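IclR family transcriptional regulator (Brucella abortus, PDB 5WHM) acts as an IclR-type transcriptional repressor, probably binding DNA through a winged helix-turn-helix domain joined to a C-terminal domain of the GAF clan. Local coordinates at residues L30-C35 / H64-L69; G70-D75 / G79-D84; Y203-S208 / R254-V259. All coordinates share one frame; numbering follows the deposited sequence. Where two conformers were deposited one is given.

Contact 1. Residues L30-C35 / H64-L69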
ATOM      1  N   LEU C  30      15.650  -2.770  -1.369  1.00 22.50           N
ATOM      2  CA  LEU C  30      14.349  -2.630  -2.032  1.00 26.99           C
ATOM      3  C   LEU C  30      14.128  -3.748  -3.043  1.00 27.60           C
ATOM      4  O   LEU C  30      12.991  -4.214  -3.216  1.00 26.80           O
ATOM      5  CB  LEU C  30      14.239  -1.273  -2.716  1.00 28.29           C
ATOM      6  CG  LEU C  30      14.101  -0.138  -1.691  1.00 35.47           C
ATOM      7  CD1 LEU C  30      14.421   1.180  -2.348  1.00 37.76           C
ATOM      8  CD2 LEU C  30      12.692  -0.093  -1.166  1.00 35.25           C
ATOM      9  N   GLU C  31      15.199  -4.205  -3.696  1.00 26.58           N
ATOM     10  CA  GLU C  31      15.096  -5.365  -4.579  1.00 30.12           C
ATOM     11  C   GLU C  31      14.681  -6.618  -3.800  1.00 29.50           C
ATOM     12  O   GLU C  31      13.905  -7.439  -4.304  1.00 22.97           O
ATOM     13  CB  GLU C  31      16.437  -5.563  -5.273  1.00 32.74           C
ATOM     14  CG  GLU C  31      16.395  -6.090  -6.669  1.00 42.54           C
ATOM     15  CD  GLU C  31      15.412  -5.362  -7.610  1.00 46.62           C
ATOM     16  OE1 GLU C  31      15.401  -4.118  -7.700  1.00 47.41           O
ATOM     17  OE2 GLU C  31      14.654  -6.066  -8.281  1.00 50.30           O
ATOM     18  N   VAL C  32      15.191  -6.792  -2.573  1.00 23.83           N
ATOM     19  CA  VAL C  32      14.714  -7.871  -1.705  1.00 24.26           C
ATOM     20  C   VAL C  32      13.213  -7.722  -1.434  1.00 22.54           C
ATOM     21  O   VAL C  32      12.446  -8.682  -1.546  1.00 25.89           O
ATOM     22  CB  VAL C  32      15.517  -7.900  -0.380  1.00 27.03           C
ATOM     23  CG1 VAL C  32      14.795  -8.779   0.684  1.00 20.56           C
ATOM     24  CG2 VAL C  32      16.970  -8.393  -0.619  1.00 22.11           C
ATOM     25  N   LEU C  33      12.772  -6.524  -1.047  1.00 21.19           N
ATOM     26  CA  LEU C  33      11.342  -6.351  -0.772  1.00 22.90           C
ATOM     27  C   LEU C  33      10.497  -6.596  -2.017  1.00 22.81           C
ATOM     28  O   LEU C  33       9.373  -7.098  -1.910  1.00 22.47           O
ATOM     29  CB  LEU C  33      11.060  -4.949  -0.233  1.00 22.77           C
ATOM     30  CG  LEU C  33      11.579  -4.674   1.178  1.00 23.48           C
ATOM     31  CD1 LEU C  33      11.430  -3.175   1.488  1.00 24.49           C
ATOM     32  CD2 LEU C  33      10.809  -5.561   2.187  1.00 20.35           C
ATOM     33  N   ARG C  34      11.031  -6.293  -3.208  1.00 22.50           N
ATOM     34  CA  ARG C  34      10.264  -6.549  -4.437  1.00 27.11           C
ATOM     35  C   ARG C  34      10.121  -8.033  -4.761  1.00 29.68           C
ATOM     36  O   ARG C  34       9.347  -8.375  -5.668  1.00 27.72           O
ATOM     37  CB  ARG C  34      10.913  -5.858  -5.634  1.00 31.13           C
ATOM     38  CG  ARG C  34      10.778  -4.348  -5.674  1.00 30.39           C
ATOM     39  CD  ARG C  34      11.241  -3.842  -7.058  1.00 42.59           C
ATOM     40  NE  ARG C  34      11.040  -2.406  -7.242  1.00 49.09           N
ATOM     41  CZ  ARG C  34      10.044  -1.865  -7.950  1.00 47.97           C
ATOM     42  NH1 ARG C  34       9.945  -0.534  -8.064  1.00 45.07           N
ATOM     43  NH2 ARG C  34       9.155  -2.650  -8.553  1.00 42.59           N
ATOM     44  N   CYS C  35      10.865  -8.914  -4.083  1.00 25.72           N
ATOM     45  CA  CYS C  35      10.725 -10.352  -4.323  1.00 28.55           C
ATOM     46  C   CYS C  35       9.378 -10.869  -3.856  1.00 30.39           C
ATOM     47  O   CYS C  35       8.934 -11.919  -4.321  1.00 26.49           O
ATOM     48  CB  CYS C  35      11.812 -11.130  -3.582  1.00 30.38           C
ATOM     49  SG  CYS C  35      13.408 -10.972  -4.340  1.00 30.93           S
ATOM     50  N   HIS C  64      17.792  -9.445   7.754  1.00 23.55           N
ATOM     51  CA  HIS C  64      17.938  -9.164   9.188  1.00 25.76           C
ATOM     52  C   HIS C  64      17.585  -7.716   9.494  1.00 27.08           C
ATOM     53  O   HIS C  64      16.837  -7.426  10.442  1.00 22.88           O
ATOM     54  CB  HIS C  64      19.369  -9.464   9.644  1.00 26.86           C
ATOM     55  CG  HIS C  64      19.697  -8.901  10.995  1.00 27.50           C
ATOM     56  ND1 HIS C  64      19.342  -9.538  12.163  1.00 30.39           N
ATOM     57  CD2 HIS C  64      20.340  -7.764  11.362  1.00 29.15           C
ATOM     58  CE1 HIS C  64      19.766  -8.824  13.198  1.00 37.08           C
ATOM     59  NE2 HIS C  64      20.390  -7.750  12.740  1.00 33.82           N
ATOM     60  N   THR C  65      18.127  -6.789   8.693  1.00 18.68           N
ATOM     61  CA  THR C  65      17.813  -5.372   8.860  1.00 22.16           C
ATOM     62  C   THR C  65      16.311  -5.102   8.701  1.00 25.76           C
ATOM     63  O   THR C  65      15.710  -4.357   9.488  1.00 22.34           O
ATOM     64  CB  THR C  65      18.636  -4.583   7.833  1.00 23.26           C
ATOM     65  OG1 THR C  65      20.006  -4.879   8.068  1.00 27.01           O
ATOM     66  CG2 THR C  65      18.397  -3.060   7.925  1.00 22.78           C
ATOM     67  N   LEU C  66      15.699  -5.663   7.655  1.00 23.88           N
ATOM     68  CA  LEU C  66      14.286  -5.400   7.395  1.00 21.46           C
ATOM     69  C   LEU C  66      13.413  -5.944   8.526  1.00 22.62           C
ATOM     70  O   LEU C  66      12.409  -5.325   8.895  1.00 21.66           O
ATOM     71  CB  LEU C  66      13.888  -6.001   6.023  1.00 17.68           C
ATOM     72  CG  LEU C  66      14.546  -5.275   4.845  1.00 22.99           C
ATOM     73  CD1 LEU C  66      14.424  -6.103   3.510  1.00 24.78           C
ATOM     74  CD2 LEU C  66      13.923  -3.886   4.670  1.00 18.98           C
ATOM     75  N   VAL C  67      13.790  -7.092   9.104  1.00 19.94           N
ATOM     76  CA  VAL C  67      13.056  -7.616  10.262  1.00 24.38           C
ATOM     77  C   VAL C  67      13.198  -6.691  11.474  1.00 26.86           C
ATOM     78  O   VAL C  67      12.211  -6.367  12.146  1.00 21.99           O
ATOM     79  CB  VAL C  67      13.511  -9.052  10.575  1.00 22.52           C
ATOM     80  CG1 VAL C  67      12.874  -9.557  11.909  1.00 27.91           C
ATOM     81  CG2 VAL C  67      13.155  -9.969   9.380  1.00 21.70           C
ATOM     82  N   ARG C  68      14.416  -6.244  11.777  0.52 25.92           N
ATOM     83  CA  ARG C  68      14.551  -5.382  12.953  0.52 24.77           C
ATOM     84  C   ARG C  68      13.754  -4.093  12.787  0.52 26.05           C
ATOM     85  O   ARG C  68      13.285  -3.521  13.776  0.52 25.50           O
ATOM     86  CB  ARG C  68      16.017  -5.063  13.236  0.52 24.41           C
ATOM     87  CG  ARG C  68      16.790  -6.245  13.774  0.52 26.04           C
ATOM     88  CD  ARG C  68      18.048  -5.808  14.514  0.52 28.95           C
ATOM     89  NE  ARG C  68      17.747  -4.986  15.683  0.52 29.05           N
ATOM     90  CZ  ARG C  68      18.656  -4.274  16.338  0.52 32.67           C
ATOM     91  NH1 ARG C  68      19.919  -4.285  15.913  0.52 22.46           N
ATOM     92  NH2 ARG C  68      18.301  -3.544  17.402  0.52 30.33           N
ATOM     93  N   LEU C  69      13.585  -3.632  11.549  1.00 22.51           N
ATOM     94  CA  LEU C  69      12.895  -2.384  11.283  1.00 22.47           C
ATOM     95  C   LEU C  69      11.380  -2.545  11.231  1.00 23.82           C
ATOM     96  O   LEU C  69      10.687  -1.538  11.309  1.00 23.34           O
ATOM     97  CB  LEU C  69      13.384  -1.798   9.937  1.00 23.36           C
ATOM     98  CG  LEU C  69      14.820  -1.248   9.851  1.00 26.24           C
ATOM     99  CD1 LEU C  69      15.209  -0.973   8.351  1.00 24.02           C
ATOM    100  CD2 LEU C  69      14.898   0.009  10.669  1.00 25.84           C
TER
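No flat group takes part where Val-32 and Leu-33 meet Leu-66; the one ring in the two segments, that of His-64 on the helix of Leu-66, has CG of Arg-68 from the next turn over one face, off toward the rim and 3.9 Å above the plane, and its NE2 is hydrogen-bonded to Asp-19 of the second subunit. The contact itself belongs to the winged helix-turn-helix domain, and it is an example of two helices meeting through branched aliphatic side chains, with no polar bond between them. Helix 24-33 brings up Val-32 and Leu-33, while helix 56-69, by its place in the fold probably the recognition helix, contributes Leu-66. The backbones stay well apart, with CA of Leu-33 and CA of Leu-66 separated by 8.7 Å. Leu-66 bridges the gap: its CG stands anti to the carbonyl carbon (chi1 -68°), which sends the forked end across to the first helix. One prong, CD1, enters the angle between two neighbours, reaching CG1 of Val-32 at 3.9 Å and CD2 of Leu-33 at 3.9 Å. Leu-66 thus crosses both partners at a slant, its methyl resting in the notch between consecutive residues of helix 24-33. All three side chains are buried. Ile-48 of helix 45-52 lies against Val-32, and Leu-72 of the following strand touches both leucines, so two further elements of the domain close over the trio. Other residues of helix 56-69 face the second subunit: Arg-68 forms salt bridges with its Asp-19 and Glu-16. The other prong of Leu-66, CD2, has its neighbour across the contact in CD1 of Leu-33, at 4.1 Å.

Contact 2. Residues G70-D75 / G79-D84. With EDO (1,2-ethanediol), chain I.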
ATOM      1  N   GLY C  70      10.865  -3.770  11.097  1.00 23.39           N
ATOM      2  CA  GLY C  70       9.430  -3.991  11.004  1.00 24.53           C
ATOM      3  C   GLY C  70       8.878  -4.069   9.592  1.00 22.19           C
ATOM      4  O   GLY C  70       7.654  -4.051   9.440  1.00 21.83           O
ATOM      5  N   TYR C  71       9.732  -4.125   8.556  1.00 18.75           N
ATOM      6  CA  TYR C  71       9.252  -4.303   7.169  1.00 20.80           C
ATOM      7  C   TYR C  71       9.116  -5.760   6.769  1.00 21.60           C
ATOM      8  O   TYR C  71       8.374  -6.071   5.825  1.00 21.78           O
ATOM      9  CB  TYR C  71      10.198  -3.631   6.163  1.00 17.67           C
ATOM     10  CG  TYR C  71      10.352  -2.166   6.459  1.00 23.16           C
ATOM     11  CD1 TYR C  71       9.263  -1.291   6.319  1.00 22.58           C
ATOM     12  CD2 TYR C  71      11.587  -1.644   6.875  1.00 21.23           C
ATOM     13  CE1 TYR C  71       9.386   0.056   6.620  1.00 18.70           C
ATOM     14  CE2 TYR C  71      11.719  -0.290   7.173  1.00 21.84           C
ATOM     15  CZ  TYR C  71      10.607   0.545   7.037  1.00 23.06           C
ATOM     16  OH  TYR C  71      10.718   1.893   7.310  1.00 23.63           O
ATOM     17  N   LEU C  72       9.887  -6.652   7.384  1.00 21.26           N
ATOM     18  CA  LEU C  72       9.673  -8.082   7.238  1.00 17.74           C
ATOM     19  C   LEU C  72       9.360  -8.654   8.603  1.00 22.21           C
ATOM     20  O   LEU C  72       9.780  -8.108   9.622  1.00 22.22           O
ATOM     21  CB  LEU C  72      10.908  -8.810   6.670  1.00 18.50           C
ATOM     22  CG  LEU C  72      11.298  -8.513   5.221  1.00 21.77           C
ATOM     23  CD1 LEU C  72      12.558  -9.362   4.933  1.00 20.48           C
ATOM     24  CD2 LEU C  72      10.154  -8.915   4.251  1.00 20.91           C
ATOM     25  N   ARG C  73       8.679  -9.794   8.629  1.00 22.02           N
ATOM     26  CA  ARG C  73       8.594 -10.584   9.843  1.00 23.76           C
ATOM     27  C   ARG C  73       9.171 -11.951   9.538  1.00 27.42           C
ATOM     28  O   ARG C  73       9.235 -12.360   8.378  1.00 29.66           O
ATOM     29  CB  ARG C  73       7.157 -10.684  10.386  1.00 29.37           C
ATOM     30  CG  ARG C  73       6.120 -11.182   9.384  1.00 31.90           C
ATOM     31  CD  ARG C  73       4.742 -11.239  10.064  1.00 37.80           C
ATOM     32  NE  ARG C  73       3.724 -11.765   9.167  1.00 40.89           N
ATOM     33  CZ  ARG C  73       2.810 -11.023   8.537  1.00 51.39           C
ATOM     34  NH1 ARG C  73       2.755  -9.706   8.728  1.00 55.86           N
ATOM     35  NH2 ARG C  73       1.934 -11.602   7.726  1.00 48.64           N
ATOM     36  N   GLN C  74       9.666 -12.632  10.564  1.00 23.45           N
ATOM     37  CA  GLN C  74      10.309 -13.928  10.376  1.00 27.19           C
ATOM     38  C   GLN C  74       9.593 -14.957  11.237  1.00 35.23           C
ATOM     39  O   GLN C  74       9.372 -14.722  12.432  1.00 36.07           O
ATOM     40  CB  GLN C  74      11.801 -13.876  10.743  1.00 28.67           C
ATOM     41  CG  GLN C  74      12.604 -15.097  10.288  1.00 33.85           C
ATOM     42  CD  GLN C  74      14.094 -14.994  10.659  1.00 39.34           C
ATOM     43  OE1 GLN C  74      14.473 -14.167  11.490  1.00 45.92           O
ATOM     44  NE2 GLN C  74      14.938 -15.828  10.036  1.00 34.24           N
ATOM     45  N   ASP C  75       9.261 -16.106  10.655  1.00 35.38           N
ATOM     46  CA  ASP C  75       8.683 -17.180  11.452  1.00 40.64           C
ATOM     47  C   ASP C  75       9.778 -17.824  12.298  1.00 45.95           C
ATOM     48  O   ASP C  75      10.831 -18.209  11.772  1.00 40.59           O
ATOM     49  CB  ASP C  75       8.008 -18.222  10.561  1.00 45.21           C
ATOM     50  CG  ASP C  75       7.394 -19.370  11.367  1.00 58.97           C
ATOM     51  OD1 ASP C  75       8.143 -20.140  12.017  1.00 63.17           O
ATOM     52  OD2 ASP C  75       6.150 -19.483  11.371  1.00 62.73           O
ATOM     53  N   GLY C  79      12.114 -19.898  10.000  1.00 46.09           N
ATOM     54  CA  GLY C  79      13.068 -18.943   9.483  1.00 43.58           C
ATOM     55  C   GLY C  79      12.631 -18.201   8.230  1.00 38.85           C
ATOM     56  O   GLY C  79      13.396 -17.358   7.733  1.00 37.18           O
ATOM     57  N   LEU C  80      11.431 -18.464   7.713  1.00 35.74           N
ATOM     58  CA  LEU C  80      10.959 -17.802   6.493  1.00 31.36           C
ATOM     59  C   LEU C  80      10.418 -16.407   6.789  1.00 30.10           C
ATOM     60  O   LEU C  80       9.948 -16.122   7.898  1.00 34.36           O
ATOM     61  CB  LEU C  80       9.878 -18.664   5.825  1.00 32.85           C
ATOM     62  CG  LEU C  80      10.433 -20.042   5.450  1.00 38.35           C
ATOM     63  CD1 LEU C  80       9.379 -20.965   4.832  1.00 40.00           C
ATOM     64  CD2 LEU C  80      11.655 -19.898   4.514  1.00 36.44           C
ATOM     65  N   TYR C  81      10.474 -15.533   5.781  1.00 25.53           N
ATOM     66  CA  TYR C  81      10.058 -14.141   5.895  1.00 24.65           C
ATOM     67  C   TYR C  81       8.746 -13.869   5.155  1.00 28.71           C
ATOM     68  O   TYR C  81       8.421 -14.515   4.151  1.00 28.54           O
ATOM     69  CB  TYR C  81      11.105 -13.176   5.328  1.00 24.10           C
ATOM     70  CG  TYR C  81      12.482 -13.420   5.912  1.00 30.41           C
ATOM     71  CD1 TYR C  81      12.850 -12.882   7.157  1.00 31.00           C
ATOM     72  CD2 TYR C  81      13.390 -14.218   5.247  1.00 30.44           C
ATOM     73  CE1 TYR C  81      14.144 -13.126   7.703  1.00 29.58           C
ATOM     74  CE2 TYR C  81      14.658 -14.476   5.776  1.00 31.94           C
ATOM     75  CZ  TYR C  81      15.020 -13.930   6.998  1.00 27.12           C
ATOM     76  OH  TYR C  81      16.275 -14.220   7.498  1.00 39.46           O
ATOM     77  N   GLN C  82       8.034 -12.846   5.638  1.00 26.35           N
ATOM     78  CA  GLN C  82       6.889 -12.257   4.955  1.00 27.62           C
ATOM     79  C   GLN C  82       6.955 -10.756   5.145  1.00 25.67           C
ATOM     80  O   GLN C  82       7.549 -10.273   6.126  1.00 24.37           O
ATOM     81  CB  GLN C  82       5.557 -12.776   5.512  1.00 24.60           C
ATOM     82  CG  GLN C  82       5.331 -14.216   5.365  1.00 30.09           C
ATOM     83  CD  GLN C  82       3.900 -14.563   5.698  1.00 39.88           C
ATOM     84  OE1 GLN C  82       3.441 -14.332   6.816  1.00 42.52           O
ATOM     85  NE2 GLN C  82       3.175 -15.102   4.720  1.00 39.54           N
ATOM     86  N   LEU C  83       6.339 -10.018   4.219  1.00 21.01           N
ATOM     87  CA  LEU C  83       6.206  -8.569   4.390  1.00 22.93           C
ATOM     88  C   LEU C  83       5.429  -8.286   5.679  1.00 22.59           C
ATOM     89  O   LEU C  83       4.481  -9.001   6.017  1.00 21.13           O
ATOM     90  CB  LEU C  83       5.449  -7.931   3.206  1.00 19.63           C
ATOM     91  CG  LEU C  83       6.202  -8.013   1.854  1.00 20.29           C
ATOM     92  CD1 LEU C  83       5.277  -7.497   0.733  1.00 17.93           C
ATOM     93  CD2 LEU C  83       7.500  -7.206   1.914  1.00 20.31           C
ATOM     94  N   ASP C  84       5.778  -7.191   6.355  1.00 20.59           N
ATOM     95  CA  ASP C  84       5.086  -6.854   7.592  1.00 23.69           C
ATOM     96  C   ASP C  84       4.530  -5.425   7.532  1.00 18.90           C
ATOM     97  O   ASP C  84       4.733  -4.679   6.560  1.00 21.68           O
ATOM     98  CB  ASP C  84       6.021  -7.055   8.803  1.00 21.73           C
ATOM     99  CG  ASP C  84       5.262  -7.288  10.132  1.00 30.18           C
ATOM    100  OD1 ASP C  84       4.006  -7.271  10.186  1.00 32.87           O
ATOM    101  OD2 ASP C  84       5.969  -7.506  11.137  1.00 35.29           O
TER
HETATM  102  C1  EDO I 301       5.540  -4.422  11.968  1.00 61.09           C
HETATM  103  O1  EDO I 301       6.025  -3.103  12.233  1.00 57.44           O
HETATM  104  C2  EDO I 301       5.300  -5.169  13.277  1.00 65.76           C
HETATM  105  O2  EDO I 301       6.504  -5.159  14.055  1.00 67.53           O
HETATM  106  O   HOH W   1       8.680  -7.280  11.856  1.00 35.26           O
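Arg-73 reaches across a beta hairpin, the wing of the winged helix-turn-helix domain, to Gln-82 and Asp-84. The ladder beneath it is antiparallel: Arg-73 and Gln-82 form a hydrogen-bonded pair, N of Arg-73 to O of Gln-82 being 2.8 Å. From the backbone, CB of Arg-73 lies 3.5 Å from OD2 of Asp-84. CG sits between the backbone N and the carbonyl carbon (chi1 54°), which carries the extended chain across the partner strand; it passes 3.7 Å from O of Gln-82, and CD then skirts the Asp-84 carboxylate. At the tip the two terminal nitrogens of the guanidinium take different partners. NH1 makes a salt bridge of 3.1 Å to OD1 of Asp-84, which lies in the guanidinium plane yet is approached from above its own carboxylate, the two planes being perpendicular. NH2 gives a bent bond (141°) to OE1 of Gln-82, 3.2 Å away, and a weak one to Asn-97 of the second subunit. Over one guanidinium face sits O of Leu-83, which itself accepts a bond from Asn-97 ND2 of that subunit. A water donates to O of Leu-72 and, at 2.8 Å, to OD2 of Asp-84. Acid and amide hold separate nitrogens, which would restrict the rotation of the guanidinium, and arginine and water are among the partners that would probably stabilise the Asp-84 charge.

Contact 3. Residues Y203-S208 / R254-V259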
ATOM      1  N   TYR C 203      -7.244   5.531 -33.919  1.00 41.66           N
ATOM      2  CA  TYR C 203      -8.478   5.717 -33.161  1.00 38.68           C
ATOM      3  C   TYR C 203      -8.287   6.314 -31.763  1.00 44.59           C
ATOM      4  O   TYR C 203      -9.282   6.722 -31.149  1.00 44.53           O
ATOM      5  CB  TYR C 203      -9.208   4.370 -33.008  1.00 38.81           C
ATOM      6  CG  TYR C 203      -9.724   3.760 -34.318  1.00 43.62           C
ATOM      7  CD1 TYR C 203     -10.128   4.568 -35.363  1.00 44.09           C
ATOM      8  CD2 TYR C 203      -9.837   2.378 -34.477  1.00 46.87           C
ATOM      9  CE1 TYR C 203     -10.636   4.025 -36.568  1.00 44.81           C
ATOM     10  CE2 TYR C 203     -10.336   1.818 -35.678  1.00 43.08           C
ATOM     11  CZ  TYR C 203     -10.735   2.651 -36.708  1.00 45.76           C
ATOM     12  OH  TYR C 203     -11.227   2.116 -37.900  1.00 49.92           O
ATOM     13  N   GLY C 204      -7.071   6.335 -31.215  1.00 38.55           N
ATOM     14  CA  GLY C 204      -6.881   6.968 -29.916  1.00 35.25           C
ATOM     15  C   GLY C 204      -7.087   6.092 -28.694  1.00 41.34           C
ATOM     16  O   GLY C 204      -7.038   6.608 -27.560  1.00 42.47           O
ATOM     17  N   TYR C 205      -7.297   4.792 -28.868  1.00 35.59           N
ATOM     18  CA  TYR C 205      -7.329   3.873 -27.742  1.00 35.22           C
ATOM     19  C   TYR C 205      -6.502   2.648 -28.084  1.00 34.11           C
ATOM     20  O   TYR C 205      -6.082   2.452 -29.241  1.00 36.80           O
ATOM     21  CB  TYR C 205      -8.777   3.467 -27.407  1.00 31.20           C
ATOM     22  CG  TYR C 205      -9.503   2.877 -28.614  1.00 32.54           C
ATOM     23  CD1 TYR C 205      -9.205   1.602 -29.085  1.00 33.02           C
ATOM     24  CD2 TYR C 205     -10.479   3.598 -29.272  1.00 34.24           C
ATOM     25  CE1 TYR C 205      -9.878   1.065 -30.258  1.00 34.93           C
ATOM     26  CE2 TYR C 205     -11.148   3.078 -30.396  1.00 42.62           C
ATOM     27  CZ  TYR C 205     -10.849   1.815 -30.858  1.00 44.26           C
ATOM     28  OH  TYR C 205     -11.519   1.315 -31.959  1.00 44.19           O
ATOM     29  N   CYS C 206      -6.317   1.790 -27.076  1.00 30.40           N
ATOM     30  CA  CYS C 206      -5.745   0.459 -27.237  1.00 33.70           C
ATOM     31  C   CYS C 206      -6.731  -0.572 -26.714  1.00 36.59           C
ATOM     32  O   CYS C 206      -7.344  -0.365 -25.670  1.00 33.63           O
ATOM     33  CB  CYS C 206      -4.406   0.304 -26.464  1.00 33.07           C
ATOM     34  SG  CYS C 206      -3.037   1.182 -27.264  1.00 37.31           S
ATOM     35  N   LEU C 207      -6.839  -1.700 -27.408  1.00 36.53           N
ATOM     36  CA  LEU C 207      -7.658  -2.824 -26.976  1.00 33.73           C
ATOM     37  C   LEU C 207      -6.799  -3.966 -26.452  1.00 35.73           C
ATOM     38  O   LEU C 207      -5.630  -4.137 -26.826  1.00 35.40           O
ATOM     39  CB  LEU C 207      -8.504  -3.377 -28.133  1.00 36.33           C
ATOM     40  CG  LEU C 207      -9.386  -2.391 -28.888  1.00 38.05           C
ATOM     41  CD1 LEU C 207      -9.997  -2.973 -30.198  1.00 37.21           C
ATOM     42  CD2 LEU C 207     -10.479  -1.959 -27.931  1.00 38.34           C
ATOM     43  N   SER C 208      -7.425  -4.787 -25.611  1.00 36.87           N
ATOM     44  CA  SER C 208      -6.947  -6.143 -25.344  1.00 37.99           C
ATOM     45  C   SER C 208      -8.162  -7.057 -25.410  1.00 40.60           C
ATOM     46  O   SER C 208      -8.903  -7.174 -24.431  1.00 39.03           O
ATOM     47  CB  SER C 208      -6.254  -6.259 -23.995  1.00 38.64           C
ATOM     48  OG  SER C 208      -5.845  -7.608 -23.820  1.00 43.25           O
ATOM     49  N   ARG C 254     -16.310   6.837 -25.818  1.00 40.79           N
ATOM     50  CA  ARG C 254     -16.695   7.413 -24.526  1.00 40.98           C
ATOM     51  C   ARG C 254     -15.509   7.520 -23.576  1.00 37.91           C
ATOM     52  O   ARG C 254     -15.418   8.470 -22.792  1.00 38.20           O
ATOM     53  CB  ARG C 254     -17.793   6.579 -23.875  1.00 45.18           C
ATOM     54  CG  ARG C 254     -19.091   6.619 -24.610  1.00 58.50           C
ATOM     55  CD  ARG C 254     -20.002   5.556 -24.065  1.00 65.74           C
ATOM     56  NE  ARG C 254     -21.032   6.145 -23.235  1.00 71.57           N
ATOM     57  CZ  ARG C 254     -22.281   6.336 -23.635  1.00 68.23           C
ATOM     58  NH1 ARG C 254     -22.655   5.958 -24.846  1.00 70.51           N
ATOM     59  NH2 ARG C 254     -23.150   6.888 -22.811  1.00 64.72           N
ATOM     60  N   LEU C 255     -14.607   6.544 -23.609  1.00 36.07           N
ATOM     61  CA  LEU C 255     -13.466   6.609 -22.695  1.00 34.48           C
ATOM     62  C   LEU C 255     -12.535   7.747 -23.094  1.00 35.39           C
ATOM     63  O   LEU C 255     -11.968   8.431 -22.229  1.00 35.06           O
ATOM     64  CB  LEU C 255     -12.737   5.262 -22.675  1.00 32.86           C
ATOM     65  CG  LEU C 255     -11.519   5.061 -21.766  1.00 35.19           C
ATOM     66  CD1 LEU C 255     -11.828   5.398 -20.278  1.00 34.65           C
ATOM     67  CD2 LEU C 255     -11.024   3.626 -21.901  1.00 34.26           C
ATOM     68  N   ILE C 256     -12.377   7.965 -24.410  1.00 36.87           N
ATOM     69  CA  ILE C 256     -11.555   9.068 -24.905  1.00 40.31           C
ATOM     70  C   ILE C 256     -12.126  10.402 -24.452  1.00 46.55           C
ATOM     71  O   ILE C 256     -11.385  11.308 -24.054  1.00 46.10           O
ATOM     72  CB  ILE C 256     -11.442   9.008 -26.436  1.00 44.46           C
ATOM     73  CG1 ILE C 256     -10.583   7.815 -26.872  1.00 38.95           C
ATOM     74  CG2 ILE C 256     -10.911  10.355 -27.024  1.00 42.89           C
ATOM     75  CD1 ILE C 256     -10.700   7.568 -28.431  1.00 41.04           C
ATOM     76  N   GLU C 257     -13.452  10.551 -24.526  1.00 49.16           N
ATOM     77  CA  GLU C 257     -14.083  11.785 -24.080  1.00 48.91           C
ATOM     78  C   GLU C 257     -13.928  11.967 -22.572  1.00 41.50           C
ATOM     79  O   GLU C 257     -13.711  13.087 -22.101  1.00 46.73           O
ATOM     80  CB  GLU C 257     -15.561  11.790 -24.475  1.00 52.46           C
ATOM     81  CG  GLU C 257     -16.329  13.019 -24.015  1.00 64.41           C
ATOM     82  CD  GLU C 257     -15.793  14.333 -24.592  1.00 77.93           C
ATOM     83  OE1 GLU C 257     -15.069  14.305 -25.619  1.00 82.21           O
ATOM     84  OE2 GLU C 257     -16.108  15.400 -24.012  1.00 84.38           O
HETATM   85  N   MSE C 258     -14.044  10.885 -21.814  1.00 39.21           N
HETATM   86  CA  MSE C 258     -13.856  10.932 -20.343  1.00 37.90           C
HETATM   87  C   MSE C 258     -12.458  11.418 -19.990  1.00 41.39           C
HETATM   88  O   MSE C 258     -12.293  12.305 -19.155  1.00 38.42           O
HETATM   89  CB  MSE C 258     -14.102   9.562 -19.704  1.00 35.99           C
HETATM   90  CG  MSE C 258     -14.157   9.602 -18.112  1.00 35.35           C
HETATM   91 SE   MSE C 258     -13.958   7.801 -17.414  0.63 38.10          SE
HETATM   92  CE  MSE C 258     -12.017   7.581 -17.559  1.00 37.50           C
ATOM     93  N   VAL C 259     -11.445  10.832 -20.626  1.00 39.70           N
ATOM     94  CA  VAL C 259     -10.069  11.256 -20.370  1.00 43.48           C
ATOM     95  C   VAL C 259      -9.878  12.728 -20.742  1.00 43.50           C
ATOM     96  O   VAL C 259      -9.183  13.473 -20.039  1.00 43.57           O
ATOM     97  CB  VAL C 259      -9.083  10.334 -21.117  1.00 47.06           C
ATOM     98  CG1 VAL C 259      -7.660  10.900 -21.105  1.00 48.62           C
ATOM     99  CG2 VAL C 259      -9.102   8.955 -20.475  1.00 41.48           C
TER
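Ile-256 meets the backbone of Tyr-203 and Gly-204 and the ring of Tyr-205, where helix 244-265 passes the entry to edge strand 206-209 in the C-terminal domain, a GAF-clan fold built on an antiparallel sheet. It is an example of a single aliphatic residue making the contact between a helix and a turn. Along the helix, Arg-254 comes first and turns elsewhere, to a salt bridge with Asp-250 and a cation-pi contact with Tyr-114. Leu-255 faces inward to Val-221 and Phe-233 of the sheet and Leu-111 of helix 101-115. Ile-256 follows and makes the whole contact. With chi1 at -70°, CG1 lies beside the backbone N and CD1 is carried to the turn; CG1 is 3.8 Å from O of Gly-204, and CD1 presses on O of Tyr-203 at 3.2 Å, a tight approach. The turn follows the end of helix 186-203, where Gly-204 takes a positive phi (88°) and, having no side chain, lets the isoleucine lie close to the main chain. Ile-256 packs on Val-221 of the sheet as well as on the 203-205 turn. Further on, Met-258, present as selenomethionine, and Val-259 turn to Phe-233, Met-258 also packing on helix 101-115. Tyr-205 closes the site with its ring edge: CD1 of Ile-256 lies near the ring plane, 4.1 Å from CD2.

Following the chain from the N terminus, contact 1 closes first, bringing helix 56-69 back to helix 24-33 around a loop that holds helix 45-52. Contact 2 opens immediately afterwards and closes a short hairpin turn. The two are in series, yet they touch, with centres 8 Å apart: O of Leu-66 probably accepts from the backbone of Tyr-71 and Leu-72, and Leu-33 packs on Leu-83. Helices and wing therefore share one hydrophobic centre, and both contacts reach the second subunit. Contact 3 closes a later loop containing strands 216-225 and 229-238, its centre about 40 Å from that of contact 1. None of the three nests or crosses; contact 3 joins helix 244-265 to the turn before strand 206-209, within the C-terminal domain.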